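Side-chain contacts in hydrolase, haloacid dehalogenase-like family (PDB 2FI1), which probably works as a hydrolase of the haloacid dehalogenase-like family, with a calcium ion held at its metal site in this structure: residues A[38-41]-A[42-45]; A[90-93]-A[94-98]. All coordinates share one frame; numbering follows the deposited sequence.

Contact 1 of 2, residues A[38-41]-A[42-45]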
loop_
_atom_site.group_PDB
_atom_site.type_symbol
_atom_site.label_atom_id
_atom_site.label_comp_id
_atom_site.label_asym_id
_atom_site.label_seq_id
_atom_site.Cartn_x
_atom_site.Cartn_y
_atom_site.Cartn_z
ATOM N N THR A 38 -0.896 -18.184 -21.389
ATOM C CA THR A 38 -2.031 -17.783 -20.571
ATOM C C THR A 38 -1.839 -18.300 -19.150
ATOM O O THR A 38 -1.599 -19.482 -18.945
ATOM C CB THR A 38 -3.353 -18.365 -21.125
ATOM O OG1 THR A 38 -3.519 -17.962 -22.491
ATOM C CG2 THR A 38 -4.539 -17.885 -20.309
ATOM N N GLN A 39 -1.931 -17.401 -18.170
ATOM C CA GLN A 39 -1.999 -17.796 -16.765
ATOM C C GLN A 39 -3.103 -17.003 -16.098
ATOM O O GLN A 39 -3.401 -15.873 -16.490
ATOM C CB GLN A 39 -0.668 -17.553 -16.043
ATOM C CG GLN A 39 0.464 -18.469 -16.492
ATOM C CD GLN A 39 0.303 -19.922 -16.058
ATOM O OE1 GLN A 39 -0.590 -20.266 -15.277
ATOM N NE2 GLN A 39 1.189 -20.785 -16.557
ATOM N N ASP A 40 -3.704 -17.605 -15.083
ATOM C CA ASP A 40 -4.847 -17.011 -14.410
ATOM C C ASP A 40 -4.452 -15.898 -13.437
ATOM O O ASP A 40 -3.369 -15.906 -12.842
ATOM C CB ASP A 40 -5.662 -18.086 -13.683
ATOM C CG ASP A 40 -4.926 -18.685 -12.508
ATOM O OD1 ASP A 40 -4.078 -19.567 -12.728
ATOM O OD2 ASP A 40 -5.217 -18.257 -11.380
ATOM N N HIS A 41 -5.372 -14.960 -13.265
ATOM C CA HIS A 41 -5.203 -13.820 -12.379
ATOM C C HIS A 41 -4.749 -14.199 -10.974
ATOM O O HIS A 41 -3.764 -13.662 -10.466
ATOM C CB HIS A 41 -6.521 -13.043 -12.299
ATOM C CG HIS A 41 -6.519 -11.954 -11.272
ATOM N ND1 HIS A 41 -6.751 -12.194 -9.937
ATOM C CD2 HIS A 41 -6.298 -10.623 -11.384
ATOM C CE1 HIS A 41 -6.671 -11.056 -9.268
ATOM N NE2 HIS A 41 -6.408 -10.085 -10.126
ATOM N N ASP A 42 -5.474 -15.105 -10.323
ATOM C CA ASP A 42 -5.233 -15.356 -8.908
ATOM C C ASP A 42 -3.862 -15.987 -8.666
ATOM O O ASP A 42 -3.216 -15.681 -7.669
ATOM C CB ASP A 42 -6.333 -16.237 -8.302
ATOM C CG ASP A 42 -7.674 -15.536 -8.203
ATOM O OD1 ASP A 42 -7.798 -14.364 -8.620
ATOM O OD2 ASP A 42 -8.621 -16.188 -7.697
ATOM N N SER A 43 -3.416 -16.851 -9.572
ATOM C CA SER A 43 -2.093 -17.473 -9.441
ATOM C C SER A 43 -0.983 -16.451 -9.583
ATOM O O SER A 43 -0.018 -16.466 -8.817
ATOM C CB SER A 43 -1.874 -18.563 -10.484
ATOM O OG SER A 43 -2.773 -19.645 -10.288
ATOM N N VAL A 44 -1.115 -15.591 -10.585
ATOM C CA VAL A 44 -0.113 -14.565 -10.851
ATOM C C VAL A 44 -0.060 -13.558 -9.697
ATOM O O VAL A 44 1.025 -13.183 -9.241
ATOM C CB VAL A 44 -0.381 -13.877 -12.199
ATOM C CG1 VAL A 44 0.477 -12.635 -12.376
ATOM C CG2 VAL A 44 -0.119 -14.853 -13.346
ATOM N N TYR A 45 -1.220 -13.157 -9.203
ATOM C CA TYR A 45 -1.318 -12.204 -8.106
ATOM C C TYR A 45 -0.610 -12.756 -6.870
ATOM O O TYR A 45 0.201 -12.074 -6.233
ATOM C CB TYR A 45 -2.806 -11.934 -7.846
ATOM C CG TYR A 45 -3.160 -10.802 -6.917
ATOM C CD1 TYR A 45 -3.617 -9.593 -7.414
ATOM C CD2 TYR A 45 -3.093 -10.951 -5.544
ATOM C CE1 TYR A 45 -3.978 -8.566 -6.568
ATOM C CE2 TYR A 45 -3.441 -9.922 -4.693
ATOM C CZ TYR A 45 -3.887 -8.735 -5.213
ATOM O OH TYR A 45 -4.234 -7.729 -4.338
#

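Contact 2 of 2, residues A[90-93]-A[94-98]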
loop_
_atom_site.group_PDB
_atom_site.type_symbol
_atom_site.label_atom_id
_atom_site.label_comp_id
_atom_site.label_asym_id
_atom_site.label_seq_id
_atom_site.Cartn_x
_atom_site.Cartn_y
_atom_site.Cartn_z
ATOM N N LEU A 90 -14.038 4.756 3.245
ATOM C CA LEU A 90 -13.572 4.583 4.614
ATOM C C LEU A 90 -12.809 5.814 5.084
ATOM O O LEU A 90 -13.008 6.282 6.200
ATOM C CB LEU A 90 -12.728 3.308 4.772
ATOM C CG LEU A 90 -12.154 3.088 6.175
ATOM C CD1 LEU A 90 -13.251 3.067 7.225
ATOM C CD2 LEU A 90 -11.346 1.802 6.243
ATOM N N LEU A 91 -11.931 6.332 4.229
ATOM C CA LEU A 91 -11.220 7.553 4.571
ATOM C C LEU A 91 -12.214 8.681 4.905
ATOM O O LEU A 91 -12.044 9.415 5.876
ATOM C CB LEU A 91 -10.274 7.966 3.444
ATOM C CG LEU A 91 -9.141 6.982 3.149
ATOM C CD1 LEU A 91 -8.339 7.470 1.951
ATOM C CD2 LEU A 91 -8.214 6.765 4.336
ATOM N N GLU A 92 -13.276 8.774 4.109
ATOM C CA GLU A 92 -14.288 9.811 4.339
ATOM C C GLU A 92 -15.052 9.616 5.645
ATOM O O GLU A 92 -15.246 10.568 6.399
ATOM C CB GLU A 92 -15.259 9.875 3.170
ATOM C CG GLU A 92 -16.249 11.043 3.230
ATOM C CD GLU A 92 -15.586 12.414 3.300
ATOM O OE1 GLU A 92 -14.406 12.570 2.909
ATOM O OE2 GLU A 92 -16.252 13.364 3.766
ATOM N N ASP A 93 -15.465 8.378 5.932
ATOM C CA ASP A 93 -16.195 8.135 7.164
ATOM C C ASP A 93 -15.351 8.514 8.378
ATOM O O ASP A 93 -15.845 9.057 9.352
ATOM C CB ASP A 93 -16.640 6.672 7.269
ATOM C CG ASP A 93 -17.788 6.323 6.347
ATOM O OD1 ASP A 93 -18.557 7.229 5.949
ATOM O OD2 ASP A 93 -17.952 5.131 6.021
ATOM N N ILE A 94 -14.055 8.212 8.337
ATOM C CA ILE A 94 -13.160 8.577 9.428
ATOM C C ILE A 94 -12.976 10.094 9.535
ATOM O O ILE A 94 -13.023 10.668 10.635
ATOM C CB ILE A 94 -11.786 7.861 9.267
ATOM C CG1 ILE A 94 -11.940 6.363 9.563
ATOM C CG2 ILE A 94 -10.729 8.477 10.156
ATOM C CD1 ILE A 94 -10.739 5.532 9.133
ATOM N N SER A 95 -12.739 10.743 8.400
ATOM C CA SER A 95 -12.561 12.191 8.396
ATOM C C SER A 95 -13.822 12.914 8.876
ATOM O O SER A 95 -13.731 13.953 9.524
ATOM C CB SER A 95 -12.159 12.675 7.009
ATOM O OG SER A 95 -10.866 12.179 6.684
ATOM N N ASN A 96 -14.987 12.341 8.576
ATOM C CA ASN A 96 -16.249 12.916 9.053
ATOM C C ASN A 96 -16.400 12.894 10.563
ATOM O O ASN A 96 -17.180 13.679 11.113
ATOM C CB ASN A 96 -17.436 12.204 8.413
ATOM C CG ASN A 96 -17.714 12.693 7.028
ATOM O OD1 ASN A 96 -17.235 13.759 6.630
ATOM N ND2 ASN A 96 -18.502 11.936 6.280
ATOM N N GLN A 97 -15.670 12.021 11.249
ATOM C CA GLN A 97 -15.654 12.003 12.719
ATOM C C GLN A 97 -14.491 12.785 13.318
ATOM O O GLN A 97 -14.194 12.647 14.502
ATOM C CB GLN A 97 -15.625 10.564 13.222
ATOM C CG GLN A 97 -16.868 9.782 12.855
ATOM C CD GLN A 97 -18.127 10.416 13.402
ATOM O OE1 GLN A 97 -18.163 10.846 14.562
ATOM N NE2 GLN A 97 -19.159 10.488 12.573
ATOM N N GLY A 98 -13.833 13.603 12.505
ATOM C CA GLY A 98 -12.725 14.417 12.978
ATOM C C GLY A 98 -11.391 13.687 12.992
ATOM O O GLY A 98 -10.401 14.208 13.511
HETATM O O HOH W 1 -18.589 9.147 9.927
#

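Contact 1 of 2, residues A[38-41]-A[42-45]
The chain turns from an extended loop at Gln39 and Asp40 into helix 41-50, and the first two helical bonds run from Val44 N to Asp40 O (3.2 Å) and from Tyr45 N to His41 O (2.9 Å). Asp40 is the N-cap. Its CG sits between the backbone N and the carbonyl carbon (chi1 68°), which turns the carboxylate back over the first turn. Asp40 OD2 accepts from Ser43 N at 2.9 Å, and the N-H approaches from above the carboxylate plane, 46° out of it. Asp40 OD1 accepts a hydrogen bond from Ser43 OG at 2.8 Å, through its syn lone pair. Two bonds to one residue thus fix the rotation of the carboxylate. His41 ND1 donates to Asp42 OD1 at 2.7 Å, close to the ring plane and using the anti lone pair of that oxygen, the one away from OD2. Tyr45 lies alongside His41 and points the same way. Its CB lies over one imidazole face, and the rings, 30° from parallel, are slid too far apart to overlap much. Outside the contact, His41 NE2 is hydrogen-bonded to Glu22 and Tyr45 OH to Asp19. Val44 CG2 meets Gln39 CB at 3.9 Å. The arrangement is a helix N-cap with an Asp side chain, here starting a helix that packs on helix 20-34, with Val44 against Phe28 and Phe59.

Contact 2 of 2, residues A[90-93]-A[94-98]
Leu91 O is approached by several donors near the end of helix 87-96. Ser95 N gives it the regular helical bond at 2.9 Å, and His101 NE2 hydrogen-bonds to this oxygen and, weakly, with Ser95 OG. Ser95 OG lies 3.1 Å from Leu91 O. The torsion that sets OG beside its own backbone N (chi1 -66°) brings it there, but the hydroxyl proton has another acceptor within reach, so this bond is not settled. The next helical bond runs from Asn96 N to Glu92 O, at 2.8 Å.

The apolar side is made by Leu90 and Ile94. Their side chains cross at an angle, with the two CD1 methyls of Leu90 and Ile94 4.0 Å apart. Ile94 CG1 also rests on Leu90 O at 3.5 Å. Leu90 and Leu91 reach Trp11 and Ile94 reaches Tyr9, both on strand 8-11, while Leu90 also touches helix 181-188. The helix therefore covers the central strand of the parallel sheet, as expected in the Rossmann-like core of this family. It ends in a Schellman motif: Gly98 is the C-prime residue with positive phi, Gly98 N bonds to Ser95 O, and Gly99 N bonds to Ile94 O.

The two acids reach different neighbours. Glu92 OE1 is hydrogen-bonded to Tyr123 OH, and Asp93 OD2 forms a salt bridge to Arg185, tying this helix to helix 181-188. Glu92 and Asn96 cross with their carboxylate and amide planes nearly perpendicular (86°). Asp93 O accepts a hydrogen bond from a water at 2.8 Å, and that water accepts from Gln97 NE2, bridging the last turn to the loop.

How the contacts relate
One contact lies at the start of a helix, the other at the end of a different helix. Contact 1 opens helix 41-50 and contact 2 finishes helix 87-96. They share no element and do not touch: their centres lie 35 Å apart and their nearest atoms about 16 Å. Contact 1 is a surface contact among helices, and Val44 is its one buried residue. Contact 2 is partly buried, with two leucines and an isoleucine set against the parallel sheet. In contact 1 one aspartate side chain caps an amide of the first turn. In contact 2 backbone carbonyls and a glycine close the helix. Both send polar side chains elsewhere: contact 1 a histidine and a tyrosine to acids, contact 2 two acids, one in a salt bridge.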